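Long-range contacts in peptidase M28 (Shewanella amazonensis SB2B, PDB 3IIB), which probably acts as a zinc-dependent carboxypeptidase or dipeptidase of family M28, binding two zinc ions and working as a homodimer: residues L90-L95 against A199-P204; D346-P351 against S433-R438. One frame throughout, in Å; residues are numbered along the deposited sequence. Where two conformers were deposited one is given.

Contact 1 of 2, residues L90-L95 against A199-P204; sequences LVVTAL and AAISNP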
loop_
_atom_site.group_PDB
_atom_site.type_symbol
_atom_site.label_atom_id
_atom_site.label_comp_id
_atom_site.label_asym_id
_atom_site.label_seq_id
_atom_site.Cartn_x
_atom_site.Cartn_y
_atom_site.Cartn_z
ATOM N N LEU A 90 5.857 11.699 7.815
ATOM C CA LEU A 90 5.998 11.311 6.425
ATOM C C LEU A 90 6.503 9.870 6.304
ATOM O O LEU A 90 7.092 9.308 7.249
ATOM C CB LEU A 90 6.963 12.261 5.743
ATOM C CG LEU A 90 6.618 13.743 5.732
ATOM C CD1 LEU A 90 7.861 14.572 5.359
ATOM C CD2 LEU A 90 5.415 14.092 4.812
ATOM N N VAL A 91 6.245 9.254 5.152
ATOM C CA VAL A 91 6.743 7.912 4.852
ATOM C C VAL A 91 7.745 8.173 3.712
ATOM O O VAL A 91 7.403 8.720 2.660
ATOM C CB VAL A 91 5.650 6.907 4.429
ATOM C CG1 VAL A 91 6.264 5.688 3.720
ATOM C CG2 VAL A 91 4.804 6.439 5.700
ATOM N N VAL A 92 8.982 7.853 3.998
ATOM C CA VAL A 92 10.110 8.264 3.175
ATOM C C VAL A 92 11.007 7.056 2.980
ATOM O O VAL A 92 11.061 6.171 3.830
ATOM C CB VAL A 92 10.883 9.436 3.851
ATOM C CG1 VAL A 92 11.553 9.005 5.152
ATOM C CG2 VAL A 92 11.912 10.039 2.939
ATOM N N THR A 93 11.776 7.076 1.902
ATOM C CA THR A 93 12.901 6.167 1.761
ATOM C C THR A 93 14.068 6.868 1.055
ATOM O O THR A 93 13.868 7.719 0.193
ATOM C CB THR A 93 12.477 4.884 1.000
ATOM O OG1 THR A 93 13.470 3.868 1.206
ATOM C CG2 THR A 93 12.296 5.177 -0.477
ATOM N N ALA A 94 15.288 6.483 1.405
ATOM C CA ALA A 94 16.464 7.033 0.754
ATOM C C ALA A 94 16.436 6.598 -0.715
ATOM O O ALA A 94 16.053 5.450 -1.038
ATOM C CB ALA A 94 17.765 6.496 1.435
ATOM N N LEU A 95 16.888 7.494 -1.581
ATOM C CA LEU A 95 17.240 7.117 -2.939
ATOM C C LEU A 95 18.494 6.271 -2.890
ATOM O O LEU A 95 19.358 6.470 -2.048
ATOM C CB LEU A 95 17.418 8.348 -3.834
ATOM C CG LEU A 95 16.160 9.233 -3.939
ATOM C CD1 LEU A 95 16.380 10.346 -5.021
ATOM C CD2 LEU A 95 14.900 8.412 -4.199
ATOM N N ALA A 199 15.914 11.624 -0.798
ATOM C CA ALA A 199 14.882 10.691 -0.408
ATOM C C ALA A 199 13.645 10.885 -1.262
ATOM O O ALA A 199 13.434 11.954 -1.828
ATOM C CB ALA A 199 14.536 10.892 1.054
ATOM N N ALA A 200 12.861 9.824 -1.362
ATOM C CA ALA A 200 11.524 9.856 -1.969
ATOM C C ALA A 200 10.477 9.721 -0.868
ATOM O O ALA A 200 10.662 8.959 0.091
ATOM C CB ALA A 200 11.368 8.725 -2.979
ATOM N N ILE A 201 9.378 10.469 -1.017
ATOM C CA ILE A 201 8.253 10.374 -0.109
ATOM C C ILE A 201 7.084 9.779 -0.862
ATOM O O ILE A 201 7.078 9.758 -2.105
ATOM C CB ILE A 201 7.883 11.708 0.557
ATOM C CG1 ILE A 201 7.325 12.730 -0.470
ATOM C CG2 ILE A 201 9.067 12.256 1.341
ATOM C CD1 ILE A 201 7.037 14.140 0.105
ATOM N N SER A 202 6.142 9.205 -0.109
ATOM C CA SER A 202 4.996 8.562 -0.731
ATOM C C SER A 202 4.196 9.600 -1.466
ATOM O O SER A 202 4.238 10.783 -1.148
ATOM C CB SER A 202 4.089 7.834 0.276
ATOM O OG SER A 202 3.322 8.720 1.076
ATOM N N ASN A 203 3.440 9.135 -2.448
ATOM C CA ASN A 203 2.512 9.997 -3.159
ATOM C C ASN A 203 1.507 10.751 -2.262
ATOM O O ASN A 203 1.387 11.959 -2.412
ATOM C CB ASN A 203 1.867 9.196 -4.289
ATOM C CG ASN A 203 2.683 9.280 -5.567
ATOM O OD1 ASN A 203 2.674 10.305 -6.252
ATOM N ND2 ASN A 203 3.495 8.259 -5.823
ATOM N N PRO A 204 0.863 10.075 -1.267
ATOM C CA PRO A 204 -0.025 10.821 -0.351
ATOM C C PRO A 204 0.734 11.896 0.443
ATOM O O PRO A 204 0.216 12.965 0.702
ATOM C CB PRO A 204 -0.592 9.719 0.548
ATOM C CG PRO A 204 -0.599 8.488 -0.376
ATOM C CD PRO A 204 0.714 8.616 -1.093
#

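Contact 2 of 2, residues D346-P351 against S433-R438; sequences DTAHSP and SKVELR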
loop_
_atom_site.group_PDB
_atom_site.type_symbol
_atom_site.label_atom_id
_atom_site.label_comp_id
_atom_site.label_asym_id
_atom_site.label_seq_id
_atom_site.Cartn_x
_atom_site.Cartn_y
_atom_site.Cartn_z
ATOM N N ASP A 346 16.482 -4.730 -42.233
ATOM C CA ASP A 346 15.297 -4.328 -42.945
ATOM C C ASP A 346 14.664 -5.538 -43.663
ATOM O O ASP A 346 13.433 -5.692 -43.647
ATOM C CB ASP A 346 15.596 -3.212 -43.948
ATOM C CG ASP A 346 15.848 -1.854 -43.268
ATOM O OD1 ASP A 346 15.345 -1.652 -42.132
ATOM O OD2 ASP A 346 16.541 -1.022 -43.895
ATOM N N THR A 347 15.500 -6.393 -44.268
ATOM C CA THR A 347 15.008 -7.534 -45.046
ATOM C C THR A 347 14.522 -8.705 -44.164
ATOM O O THR A 347 13.921 -9.640 -44.671
ATOM C CB THR A 347 16.062 -8.080 -46.020
ATOM O OG1 THR A 347 17.234 -8.477 -45.284
ATOM C CG2 THR A 347 16.415 -7.043 -47.092
ATOM N N ALA A 348 14.820 -8.664 -42.869
ATOM C CA ALA A 348 14.334 -9.637 -41.896
ATOM C C ALA A 348 13.011 -9.241 -41.233
ATOM O O ALA A 348 12.391 -10.078 -40.618
ATOM C CB ALA A 348 15.371 -9.825 -40.806
ATOM N N HIS A 349 12.596 -7.974 -41.307
ATOM C CA HIS A 349 11.478 -7.497 -40.486
ATOM C C HIS A 349 10.175 -8.233 -40.789
ATOM O O HIS A 349 9.546 -8.762 -39.883
ATOM C CB HIS A 349 11.273 -6.008 -40.673
ATOM C CG HIS A 349 10.243 -5.407 -39.767
ATOM N ND1 HIS A 349 9.499 -4.307 -40.133
ATOM C CD2 HIS A 349 9.877 -5.701 -38.494
ATOM C CE1 HIS A 349 8.704 -3.965 -39.137
ATOM N NE2 HIS A 349 8.910 -4.798 -38.132
ATOM N N SER A 350 9.725 -8.232 -42.039
ATOM C CA SER A 350 8.482 -8.913 -42.342
ATOM C C SER A 350 8.617 -10.425 -42.049
ATOM O O SER A 350 7.705 -11.010 -41.508
ATOM C CB SER A 350 8.041 -8.629 -43.761
ATOM O OG SER A 350 7.752 -7.252 -43.907
ATOM N N PRO A 351 9.777 -11.040 -42.373
ATOM C CA PRO A 351 9.923 -12.481 -42.013
ATOM C C PRO A 351 9.782 -12.798 -40.550
ATOM O O PRO A 351 9.099 -13.756 -40.225
ATOM C CB PRO A 351 11.335 -12.849 -42.538
ATOM C CG PRO A 351 11.432 -12.039 -43.753
ATOM C CD PRO A 351 10.736 -10.683 -43.426
ATOM N N SER A 433 15.110 -20.456 -36.608
ATOM C CA SER A 433 14.827 -19.614 -37.767
ATOM C C SER A 433 15.961 -19.618 -38.760
ATOM O O SER A 433 17.133 -19.653 -38.392
ATOM C CB SER A 433 14.608 -18.177 -37.331
ATOM O OG SER A 433 14.227 -17.339 -38.434
ATOM N N LYS A 434 15.599 -19.585 -40.029
ATOM C CA LYS A 434 16.590 -19.387 -41.094
ATOM C C LYS A 434 16.782 -17.958 -41.572
ATOM O O LYS A 434 17.553 -17.740 -42.508
ATOM C CB LYS A 434 16.198 -20.275 -42.282
ATOM C CG LYS A 434 16.105 -21.737 -41.930
ATOM C CD LYS A 434 17.416 -22.259 -41.438
ATOM N N VAL A 435 16.067 -17.000 -40.976
ATOM C CA VAL A 435 16.132 -15.618 -41.405
ATOM C C VAL A 435 17.489 -15.026 -41.047
ATOM O O VAL A 435 17.971 -15.155 -39.916
ATOM C CB VAL A 435 14.984 -14.764 -40.775
ATOM C CG1 VAL A 435 14.991 -13.332 -41.336
ATOM C CG2 VAL A 435 13.604 -15.478 -41.019
ATOM N N GLU A 436 18.057 -14.300 -42.004
ATOM C CA GLU A 436 19.257 -13.529 -41.753
ATOM C C GLU A 436 18.870 -12.223 -41.100
ATOM O O GLU A 436 18.185 -11.417 -41.702
ATOM C CB GLU A 436 20.058 -13.307 -43.054
ATOM C CG GLU A 436 21.232 -12.389 -42.858
ATOM C CD GLU A 436 22.186 -12.928 -41.810
ATOM O OE1 GLU A 436 22.727 -14.022 -42.034
ATOM O OE2 GLU A 436 22.380 -12.245 -40.777
ATOM N N LEU A 437 19.323 -12.001 -39.871
ATOM C CA LEU A 437 18.911 -10.831 -39.100
ATOM C C LEU A 437 19.844 -9.608 -39.205
ATOM O O LEU A 437 19.503 -8.514 -38.747
ATOM C CB LEU A 437 18.693 -11.203 -37.625
ATOM C CG LEU A 437 17.692 -12.319 -37.297
ATOM C CD1 LEU A 437 17.581 -12.389 -35.755
ATOM C CD2 LEU A 437 16.318 -12.051 -37.992
ATOM N N ARG A 438 20.992 -9.789 -39.832
ATOM C CA ARG A 438 22.004 -8.767 -39.906
ATOM C C ARG A 438 22.188 -8.358 -41.392
ATOM O O ARG A 438 21.832 -9.113 -42.319
ATOM C CB ARG A 438 23.300 -9.317 -39.311
ATOM C CG ARG A 438 23.226 -9.628 -37.841
ATOM C CD ARG A 438 24.525 -10.154 -37.375
ATOM N NE ARG A 438 24.468 -10.520 -35.958
ATOM C CZ ARG A 438 25.379 -10.182 -35.052
ATOM N NH1 ARG A 438 26.450 -9.499 -35.412
ATOM N NH2 ARG A 438 25.215 -10.512 -33.786
HETATM O O HOH W 1 17.299 -11.084 -44.321
#

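Contact 1 of 2, residues L90-L95 against A199-P204
Ala-199 meets Val-92 and Ala-94 across an antiparallel strand pair, sitting opposite Ala-94 in a non-hydrogen-bonded position. Its methyl presses on one branch of Val-92: CB and CG2 are 3.3 Å apart, tighter than usual carbon packing. Val-92 brings that branch there with CG2 anti to its backbone N. A small residue such as alanine suits so close a fit. Ala-200 forms the hydrogen-bonded pair with Thr-93. Its N donates to Thr-93 O and Thr-93 N returns a bond to Ala-200 O, each 2.8 Å long and nearly straight. The methyl of Ala-200 turns to the same face as Thr-93, where Leu-95 reaches back from beyond the strand end and sets CD2 3.7 Å from Ala-200 CB. Ile-201 faces Val-92 in the next non-hydrogen-bonded pair; its CG2 lies 3.9 Å from Val-92 CG2, and the two beta-branched side chains pack methyl to methyl. One residue past the last bridge, Ser-202 N donates to Val-91 O at 3.1 Å. The same oxygen also takes a CA-H...O contact from the CA of Ile-201 (3.3 Å). Ser-202 is the N-cap of helix 203-213 as well, its side chain capping a backbone N of that helix, a role suited to a short hydroxyl. Asp-205 OD2 hydrogen-bonds both Ser-202 OG and Val-91 N, tying the helix start to the facing chain. Thr-93 OG1 bonds Glu-263, and its side chain lies about 8 Å from that of the zinc ligand His-402. Strand 198-201 runs between 88-94 and its parallel neighbour 168-172, while strand 220-242 packs against Val-92 and Ala-199 and Ile-209 of helix 203-213 against Ile-201.

Contact 2 of 2, residues D346-P351 against S433-R438
Helix 346-355 packs, chiefly through Ala-348, on Val-435 and Leu-437 of the irregular chain that leaves helix 413-432. The methyl of Ala-348 is the centre of the contact: its CB lies 3.6 Å from Val-435 CG1 and 3.7 Å from Leu-437 CD2, and it also abuts Glu-436 O at 3.4 Å. A single methyl lets the loop backbone come this close to the helix. Val-435 CG1, anti to the backbone N (chi1 -175°), packs on the alanine and also comes near Pro-351 CB, while CG2 meets the proline alone, 3.8 Å from its CB. Pro-351 has no N-H to give to the preceding turn, and the helix is kinked there; its ring supplies an apolar surface instead. No direct hydrogen bond joins the segments, but a water donates to Glu-436 O (2.8 Å) and hydrogen-bonds Thr-347 OG1, polar groups that suit this more open edge. Within the loop, Glu-436 OE2 accepts from Arg-438 N through its anti lone pair. Tyr-325 OH bonds Val-435 O, fastening the loop to strand 324-329. Ser-433 OG accepts from Val-435 N at 3.2 Å, the bond that defines an ST turn, here where the chain emerges from helix 413-432.

Contacts 1 and 2 lie on opposite sides of the chain's centre, their centres 47 Å apart, and share no helix or strand. Contact 1 is buried and belongs to the large mixed sheet; its two strands are joined by backbone hydrogen bonds, with small and beta-branched side chains filling in on the faces. Contact 2 is only partly buried and away from the annotated sites; it sets a helix against a loop with a few small apolar groups and one bridging water. In contact 1 a serine caps the helix that follows the strand, whereas in contact 2 an alanine and a proline of the helix give the loop an apolar surface.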